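Local atomic coordinates of EmrA (Aquifex aeolicus, PDB entry 4TKO), a protein that serves as the periplasmic adaptor of a major facilitator superfamily multidrug efflux pump, probably helping to move xenobiotics out of the cell. Residues Lys268-Ala282 with Leu336-Thr349. Numbering follows the deposited sequence.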
ATOM      1  N   LYS A 268      43.316  51.281 -12.472  1.00 72.88           N
ATOM      2  CA  LYS A 268      44.436  51.239 -13.414  1.00 77.22           C
ATOM      3  C   LYS A 268      44.972  49.829 -13.694  1.00 78.28           C
ATOM      4  O   LYS A 268      44.826  49.312 -14.803  1.00 93.94           O
ATOM      5  CB  LYS A 268      45.582  52.132 -12.912  1.00 85.63           C
ATOM      6  CG  LYS A 268      45.157  53.172 -11.868  1.00 99.29           C
ATOM      7  CD  LYS A 268      46.205  54.280 -11.712  1.00110.44           C
ATOM      8  CE  LYS A 268      45.942  55.149 -10.477  1.00 88.62           C
ATOM      9  NZ  LYS A 268      46.653  54.628  -9.275  1.00 81.18           N
ATOM     10  N   GLY A 269      45.575  49.200 -12.692  1.00 53.36           N
ATOM     11  CA  GLY A 269      46.260  47.938 -12.921  1.00 61.52           C
ATOM     12  C   GLY A 269      45.503  46.698 -12.488  1.00 69.78           C
ATOM     13  O   GLY A 269      46.097  45.626 -12.323  1.00 61.49           O
ATOM     14  N   VAL A 270      44.191  46.847 -12.309  1.00 70.48           N
ATOM     15  CA  VAL A 270      43.338  45.773 -11.815  1.00 48.85           C
ATOM     16  C   VAL A 270      42.857  44.849 -12.939  1.00 54.34           C
ATOM     17  O   VAL A 270      42.554  45.293 -14.041  1.00 64.27           O
ATOM     18  CB  VAL A 270      42.123  46.341 -11.085  1.00 43.18           C
ATOM     19  CG1 VAL A 270      41.178  45.225 -10.685  1.00 51.09           C
ATOM     20  CG2 VAL A 270      42.556  47.133  -9.868  1.00 52.13           C
ATOM     21  N   LYS A 271      42.755  43.562 -12.648  1.00 50.90           N
ATOM     22  CA  LYS A 271      42.485  42.607 -13.704  1.00 60.73           C
ATOM     23  C   LYS A 271      42.009  41.252 -13.166  1.00 57.41           C
ATOM     24  O   LYS A 271      42.386  40.834 -12.072  1.00 52.23           O
ATOM     25  CB  LYS A 271      43.746  42.453 -14.553  1.00 63.36           C
ATOM     26  CG  LYS A 271      43.721  41.317 -15.555  1.00 88.27           C
ATOM     27  CD  LYS A 271      44.779  40.266 -15.207  1.00 93.65           C
ATOM     28  CE  LYS A 271      46.166  40.881 -15.040  1.00 78.43           C
ATOM     29  NZ  LYS A 271      47.124  39.876 -14.501  1.00 82.91           N
ATOM     30  N   VAL A 272      41.157  40.578 -13.930  1.00 55.68           N
ATOM     31  CA  VAL A 272      40.685  39.264 -13.526  1.00 50.54           C
ATOM     32  C   VAL A 272      41.866  38.379 -13.177  1.00 56.25           C
ATOM     33  O   VAL A 272      42.849  38.309 -13.914  1.00 64.71           O
ATOM     34  CB  VAL A 272      39.844  38.580 -14.625  1.00 44.19           C
ATOM     35  CG1 VAL A 272      39.620  37.126 -14.279  1.00 44.11           C
ATOM     36  CG2 VAL A 272      38.517  39.301 -14.808  1.00 48.23           C
ATOM     37  N   GLY A 273      41.772  37.721 -12.032  1.00 55.41           N
ATOM     38  CA  GLY A 273      42.818  36.829 -11.576  1.00 56.76           C
ATOM     39  C   GLY A 273      43.584  37.391 -10.396  1.00 55.52           C
ATOM     40  O   GLY A 273      44.265  36.652  -9.673  1.00 54.97           O
ATOM     41  N   ASN A 274      43.463  38.697 -10.187  1.00 40.18           N
ATOM     42  CA  ASN A 274      44.276  39.354  -9.181  1.00 44.37           C
ATOM     43  C   ASN A 274      43.816  39.057  -7.773  1.00 46.39           C
ATOM     44  O   ASN A 274      42.627  38.925  -7.517  1.00 53.94           O
ATOM     45  CB  ASN A 274      44.303  40.864  -9.417  1.00 51.76           C
ATOM     46  CG  ASN A 274      45.220  41.251 -10.561  1.00 52.96           C
ATOM     47  OD1 ASN A 274      45.446  40.468 -11.487  1.00 58.29           O
ATOM     48  ND2 ASN A 274      45.766  42.453 -10.494  1.00 58.32           N
ATOM     49  N   LYS A 275      44.778  38.938  -6.864  1.00 57.71           N
ATOM     50  CA  LYS A 275      44.494  38.734  -5.446  1.00 48.63           C
ATOM     51  C   LYS A 275      43.638  39.860  -4.923  1.00 44.30           C
ATOM     52  O   LYS A 275      43.602  40.938  -5.507  1.00 47.85           O
ATOM     53  CB  LYS A 275      45.786  38.652  -4.623  1.00 43.91           C
ATOM     54  CG  LYS A 275      46.321  37.240  -4.425  1.00 57.01           C
ATOM     55  CD  LYS A 275      45.339  36.425  -3.608  1.00 70.70           C
ATOM     56  CE  LYS A 275      46.021  35.310  -2.847  1.00 79.90           C
ATOM     57  NZ  LYS A 275      45.025  34.630  -1.972  1.00 88.22           N
ATOM     58  N   ALA A 276      42.952  39.609  -3.819  1.00 41.06           N
ATOM     59  CA  ALA A 276      42.182  40.644  -3.166  1.00 38.54           C
ATOM     60  C   ALA A 276      42.000  40.262  -1.719  1.00 49.79           C
ATOM     61  O   ALA A 276      42.083  39.081  -1.369  1.00 43.84           O
ATOM     62  CB  ALA A 276      40.846  40.835  -3.846  1.00 35.65           C
ATOM     63  N   TYR A 277      41.728  41.263  -0.889  1.00 44.88           N
ATOM     64  CA  TYR A 277      41.738  41.099   0.557  1.00 41.35           C
ATOM     65  C   TYR A 277      40.606  41.880   1.208  1.00 47.41           C
ATOM     66  O   TYR A 277      40.484  43.090   1.028  1.00 49.51           O
ATOM     67  CB  TYR A 277      43.100  41.528   1.104  1.00 36.41           C
ATOM     68  CG  TYR A 277      44.214  40.688   0.503  1.00 52.77           C
ATOM     69  CD1 TYR A 277      44.467  39.409   0.974  1.00 51.45           C
ATOM     70  CD2 TYR A 277      44.976  41.150  -0.570  1.00 51.25           C
ATOM     71  CE1 TYR A 277      45.458  38.622   0.419  1.00 55.50           C
ATOM     72  CE2 TYR A 277      45.975  40.363  -1.131  1.00 56.55           C
ATOM     73  CZ  TYR A 277      46.208  39.101  -0.627  1.00 54.50           C
ATOM     74  OH  TYR A 277      47.193  38.311  -1.163  1.00 70.15           O
ATOM     75  N   VAL A 278      39.775  41.175   1.967  1.00 33.83           N
ATOM     76  CA  VAL A 278      38.553  41.760   2.485  1.00 35.29           C
ATOM     77  C   VAL A 278      38.514  41.781   3.998  1.00 34.95           C
ATOM     78  O   VAL A 278      38.741  40.768   4.643  1.00 39.30           O
ATOM     79  CB  VAL A 278      37.309  40.987   1.990  1.00 38.69           C
ATOM     80  CG1 VAL A 278      36.051  41.773   2.295  1.00 20.81           C
ATOM     81  CG2 VAL A 278      37.409  40.701   0.504  1.00 32.35           C
ATOM     82  N   ARG A 279      38.207  42.940   4.562  1.00 32.46           N
ATOM     83  CA  ARG A 279      38.021  43.051   5.996  1.00 21.53           C
ATOM     84  C   ARG A 279      36.640  43.604   6.274  1.00 38.46           C
ATOM     85  O   ARG A 279      36.363  44.775   6.031  1.00 47.01           O
ATOM     86  CB  ARG A 279      39.089  43.951   6.618  1.00 31.55           C
ATOM     87  CG  ARG A 279      40.507  43.637   6.164  1.00 47.57           C
ATOM     88  CD  ARG A 279      41.492  44.632   6.725  1.00 53.09           C
ATOM     89  NE  ARG A 279      41.484  44.591   8.181  1.00 67.87           N
ATOM     90  CZ  ARG A 279      42.225  45.370   8.957  1.00 53.14           C
ATOM     91  NH1 ARG A 279      43.039  46.267   8.416  1.00 50.85           N
ATOM     92  NH2 ARG A 279      42.143  45.249  10.274  1.00 52.02           N
ATOM     93  N   LEU A 280      35.776  42.747   6.794  1.00 40.75           N
ATOM     94  CA  LEU A 280      34.412  43.125   7.115  1.00 28.85           C
ATOM     95  C   LEU A 280      34.326  43.702   8.522  1.00 30.70           C
ATOM     96  O   LEU A 280      34.926  43.188   9.462  1.00 36.80           O
ATOM     97  CB  LEU A 280      33.484  41.902   6.973  1.00 31.55           C
ATOM     98  CG  LEU A 280      33.635  41.248   5.592  1.00 31.46           C
ATOM     99  CD1 LEU A 280      33.036  39.858   5.530  1.00 16.82           C
ATOM    100  CD2 LEU A 280      33.045  42.138   4.529  1.00 30.07           C
ATOM    101  N   ASP A 281      33.550  44.755   8.681  1.00 35.75           N
ATOM    102  CA  ASP A 281      33.433  45.375   9.990  1.00 32.38           C
ATOM    103  C   ASP A 281      32.928  44.398  11.037  1.00 34.13           C
ATOM    104  O   ASP A 281      33.307  44.478  12.207  1.00 52.53           O
ATOM    105  CB  ASP A 281      32.530  46.587   9.894  1.00 29.96           C
ATOM    106  CG  ASP A 281      32.991  47.556   8.808  1.00 52.95           C
ATOM    107  OD1 ASP A 281      34.226  47.773   8.670  1.00 55.57           O
ATOM    108  OD2 ASP A 281      32.119  48.090   8.089  1.00 47.55           O
ATOM    109  N   ALA A 282      32.078  43.468  10.619  1.00 51.16           N
ATOM    110  CA  ALA A 282      31.534  42.482  11.547  1.00 40.84           C
ATOM    111  C   ALA A 282      32.618  41.569  12.110  1.00 45.48           C
ATOM    112  O   ALA A 282      32.496  41.062  13.223  1.00 45.44           O
ATOM    113  CB  ALA A 282      30.461  41.659  10.872  1.00 44.19           C
ATOM    114  N   LEU A 336      29.529  34.614   6.812  1.00 23.18           N
ATOM    115  CA  LEU A 336      29.080  35.732   5.990  1.00 34.10           C
ATOM    116  C   LEU A 336      27.546  35.909   5.952  1.00 43.29           C
ATOM    117  O   LEU A 336      26.797  34.933   5.970  1.00 46.04           O
ATOM    118  CB  LEU A 336      29.613  35.559   4.573  1.00 34.10           C
ATOM    119  CG  LEU A 336      31.117  35.317   4.418  1.00 31.25           C
ATOM    120  CD1 LEU A 336      31.381  34.807   3.033  1.00 25.21           C
ATOM    121  CD2 LEU A 336      31.907  36.584   4.621  1.00 21.99           C
ATOM    122  N   ARG A 337      27.104  37.165   5.908  1.00 34.87           N
ATOM    123  CA  ARG A 337      25.692  37.562   5.756  1.00 29.56           C
ATOM    124  C   ARG A 337      25.541  38.524   4.552  1.00 35.30           C
ATOM    125  O   ARG A 337      26.391  39.392   4.345  1.00 35.73           O
ATOM    126  CB  ARG A 337      25.179  38.259   7.025  1.00 29.37           C
ATOM    127  CG  ARG A 337      24.693  37.386   8.199  1.00 31.49           C
ATOM    128  CD  ARG A 337      25.470  36.112   8.289  1.00 51.92           C
ATOM    129  NE  ARG A 337      25.187  35.373   9.516  1.00 76.21           N
ATOM    130  CZ  ARG A 337      25.707  34.181   9.803  1.00 58.71           C
ATOM    131  NH1 ARG A 337      26.535  33.593   8.950  1.00 41.16           N
ATOM    132  NH2 ARG A 337      25.397  33.578  10.943  1.00 65.14           N
ATOM    133  N   VAL A 338      24.480  38.393   3.760  1.00 34.85           N
ATOM    134  CA  VAL A 338      24.259  39.346   2.663  1.00 33.15           C
ATOM    135  C   VAL A 338      24.173  40.768   3.203  1.00 36.93           C
ATOM    136  O   VAL A 338      23.458  41.010   4.165  1.00 42.41           O
ATOM    137  CB  VAL A 338      22.955  39.066   1.864  1.00 30.17           C
ATOM    138  CG1 VAL A 338      22.606  40.264   1.022  1.00 21.45           C
ATOM    139  CG2 VAL A 338      23.092  37.838   0.982  1.00 26.10           C
ATOM    140  N   GLY A 339      24.906  41.701   2.602  1.00 28.23           N
ATOM    141  CA  GLY A 339      24.798  43.088   3.002  1.00 23.05           C
ATOM    142  C   GLY A 339      25.951  43.636   3.822  1.00 32.97           C
ATOM    143  O   GLY A 339      26.053  44.852   4.069  1.00 31.89           O
ATOM    144  N   MET A 340      26.830  42.741   4.258  1.00 33.10           N
ATOM    145  CA  MET A 340      27.970  43.144   5.068  1.00 20.14           C
ATOM    146  C   MET A 340      28.918  44.046   4.285  1.00 22.85           C
ATOM    147  O   MET A 340      29.182  43.814   3.105  1.00 38.79           O
ATOM    148  CB  MET A 340      28.722  41.914   5.583  1.00 33.35           C
ATOM    149  CG  MET A 340      28.139  41.317   6.853  1.00 35.13           C
ATOM    150  SD  MET A 340      29.100  39.922   7.470  1.00 34.88           S
ATOM    151  CE  MET A 340      29.708  39.225   5.937  1.00 39.07           C
ATOM    152  N   GLY A 341      29.429  45.073   4.954  1.00 23.48           N
ATOM    153  CA  GLY A 341      30.409  45.965   4.367  1.00 35.33           C
ATOM    154  C   GLY A 341      31.764  45.878   5.052  1.00 40.20           C
ATOM    155  O   GLY A 341      31.999  45.042   5.924  1.00 49.22           O
ATOM    156  N   GLY A 342      32.662  46.764   4.656  1.00 43.58           N
ATOM    157  CA  GLY A 342      34.015  46.757   5.166  1.00 37.92           C
ATOM    158  C   GLY A 342      34.959  47.432   4.198  1.00 32.52           C
ATOM    159  O   GLY A 342      34.606  48.425   3.582  1.00 45.83           O
ATOM    160  N   GLU A 343      36.150  46.873   4.047  1.00 39.55           N
ATOM    161  CA  GLU A 343      37.214  47.517   3.294  1.00 34.36           C
ATOM    162  C   GLU A 343      37.866  46.470   2.444  1.00 32.72           C
ATOM    163  O   GLU A 343      37.972  45.318   2.879  1.00 35.36           O
ATOM    164  CB  GLU A 343      38.218  48.157   4.239  1.00 34.16           C
ATOM    165  CG  GLU A 343      39.193  49.107   3.592  1.00 63.98           C
ATOM    166  CD  GLU A 343      39.917  49.961   4.627  1.00 89.40           C
ATOM    167  OE1 GLU A 343      39.359  51.017   5.006  1.00 88.11           O
ATOM    168  OE2 GLU A 343      41.028  49.571   5.067  1.00 78.30           O
ATOM    169  N   VAL A 344      38.288  46.847   1.239  1.00 23.07           N
ATOM    170  CA  VAL A 344      38.852  45.872   0.315  1.00 25.32           C
ATOM    171  C   VAL A 344      40.072  46.395  -0.398  1.00 35.60           C
ATOM    172  O   VAL A 344      40.090  47.540  -0.822  1.00 37.54           O
ATOM    173  CB  VAL A 344      37.826  45.421  -0.734  1.00 26.48           C
ATOM    174  CG1 VAL A 344      38.512  44.739  -1.913  1.00 37.12           C
ATOM    175  CG2 VAL A 344      36.863  44.465  -0.116  1.00 41.84           C
ATOM    176  N   GLU A 345      41.094  45.549  -0.518  1.00 35.99           N
ATOM    177  CA  GLU A 345      42.320  45.925  -1.210  1.00 35.23           C
ATOM    178  C   GLU A 345      42.555  44.983  -2.368  1.00 36.81           C
ATOM    179  O   GLU A 345      42.615  43.766  -2.179  1.00 49.88           O
ATOM    180  CB  GLU A 345      43.516  45.914  -0.257  1.00 38.28           C
ATOM    181  CG  GLU A 345      43.412  46.966   0.852  1.00 50.99           C
ATOM    182  CD  GLU A 345      44.674  47.070   1.700  1.00 56.84           C
ATOM    183  OE1 GLU A 345      45.649  46.362   1.386  1.00 68.02           O
ATOM    184  OE2 GLU A 345      44.692  47.860   2.674  1.00 59.37           O
ATOM    185  N   ILE A 346      42.675  45.522  -3.577  1.00 38.54           N
ATOM    186  CA  ILE A 346      42.962  44.659  -4.722  1.00 42.12           C
ATOM    187  C   ILE A 346      44.366  44.916  -5.258  1.00 41.84           C
ATOM    188  O   ILE A 346      44.834  46.053  -5.313  1.00 53.58           O
ATOM    189  CB  ILE A 346      41.946  44.844  -5.850  1.00 43.65           C
ATOM    190  CG1 ILE A 346      40.526  44.864  -5.292  1.00 54.08           C
ATOM    191  CG2 ILE A 346      42.063  43.718  -6.840  1.00 42.31           C
ATOM    192  CD1 ILE A 346      39.457  45.017  -6.363  1.00 31.89           C
ATOM    193  N   ARG A 347      45.007  43.861  -5.685  1.00 40.77           N
ATOM    194  CA  ARG A 347      46.354  43.935  -6.174  1.00 53.60           C
ATOM    195  C   ARG A 347      46.460  44.367  -7.624  1.00 47.85           C
ATOM    196  O   ARG A 347      45.953  43.736  -8.514  1.00 48.97           O
ATOM    197  CB  ARG A 347      47.016  42.590  -5.972  1.00 41.09           C
ATOM    198  CG  ARG A 347      48.429  42.499  -6.475  1.00 61.00           C
ATOM    199  CD  ARG A 347      49.332  43.543  -5.860  1.00 53.81           C
ATOM    200  NE  ARG A 347      50.504  42.932  -5.277  1.00 68.00           N
ATOM    201  CZ  ARG A 347      51.745  43.293  -5.527  1.00 67.55           C
ATOM    202  NH1 ARG A 347      51.993  44.281  -6.353  1.00 57.56           N
ATOM    203  NH2 ARG A 347      52.735  42.658  -4.937  1.00 73.06           N
ATOM    204  N   ARG A 348      47.150  45.482  -7.845  1.00 52.84           N
ATOM    205  CA  ARG A 348      47.440  45.950  -9.195  1.00 54.13           C
ATOM    206  C   ARG A 348      48.572  45.144  -9.841  1.00 62.21           C
ATOM    207  O   ARG A 348      49.268  44.389  -9.171  1.00 63.74           O
ATOM    208  CB  ARG A 348      47.797  47.431  -9.175  1.00 44.95           C
ATOM    209  CG  ARG A 348      46.640  48.331  -8.829  1.00 46.78           C
ATOM    210  CD  ARG A 348      47.001  49.769  -9.124  1.00 45.74           C
ATOM    211  NE  ARG A 348      45.894  50.687  -8.900  1.00 55.93           N
ATOM    212  CZ  ARG A 348      45.748  51.415  -7.795  1.00 64.48           C
ATOM    213  NH1 ARG A 348      46.650  51.318  -6.824  1.00 54.68           N
ATOM    214  NH2 ARG A 348      44.709  52.234  -7.665  1.00 61.43           N
ATOM    215  N   THR A 349      48.751  45.300 -11.148  1.00 83.38           N
ATOM    216  CA  THR A 349      49.835  44.611 -11.844  1.00 76.79           C
ATOM    217  C   THR A 349      50.595  45.554 -12.775  1.00 90.58           C
ATOM    218  O   THR A 349      51.745  45.295 -13.136  1.00106.73           O
ATOM    219  CB  THR A 349      49.312  43.423 -12.652  1.00 80.83           C
ATOM    220  OG1 THR A 349      48.451  42.630 -11.826  1.00 82.56           O
ATOM    221  CG2 THR A 349      50.474  42.572 -13.142  1.00 97.84           C
TER
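With chi1 at -77°, the side chain of Asn274 swings its CG anti to the carbonyl carbon and carries the amide across to the end of the neighbouring strand, where ND2 donates both to Arg347 O and to the hydroxyl of Thr349. The second of these bonds, 3.0 Å from ND2 to OG1, leaves the amide plane by 27°; the first refines very short, and its exact length is doubtful. Thr349 is tied a second time through its backbone, N to Gly269 O, although the residue itself is poorly ordered. At the other end, Leu280 also holds CG anti to its carbonyl carbon (chi1 -53°), which helps bring CD1 against both Leu336 CD2, 3.6 Å away, and the methyl CE of Met340; the side chains of Leu336 and Met340 both cross that of Leu280 at about a right angle.

Between these ends strands 275-280 and 342-347 run antiparallel, their axes 4.7 Å apart, as neighbours in the beta-barrel domain of this membrane fusion protein, far from the long helical hairpin. Tyr277 pairs with Glu345 and Arg279 with Glu343, each through two backbone hydrogen bonds, and these side chains share one face, where Arg279 NH1 stays 5.1 Å from Glu343 OE2, too far for a salt bridge. Ala276, Ile346, Val278 and Val344 line the other face, which is buried: the two valines lie side by side, CG1 of Val278 3.7 Å from CG2 of Val344, while Val260 and Leu262 of strand 256-263 pack on Val344 and Ile346. Past the strands, Asp281 N bonds to Gly341 O, extending the backbone ladder beyond Gly342.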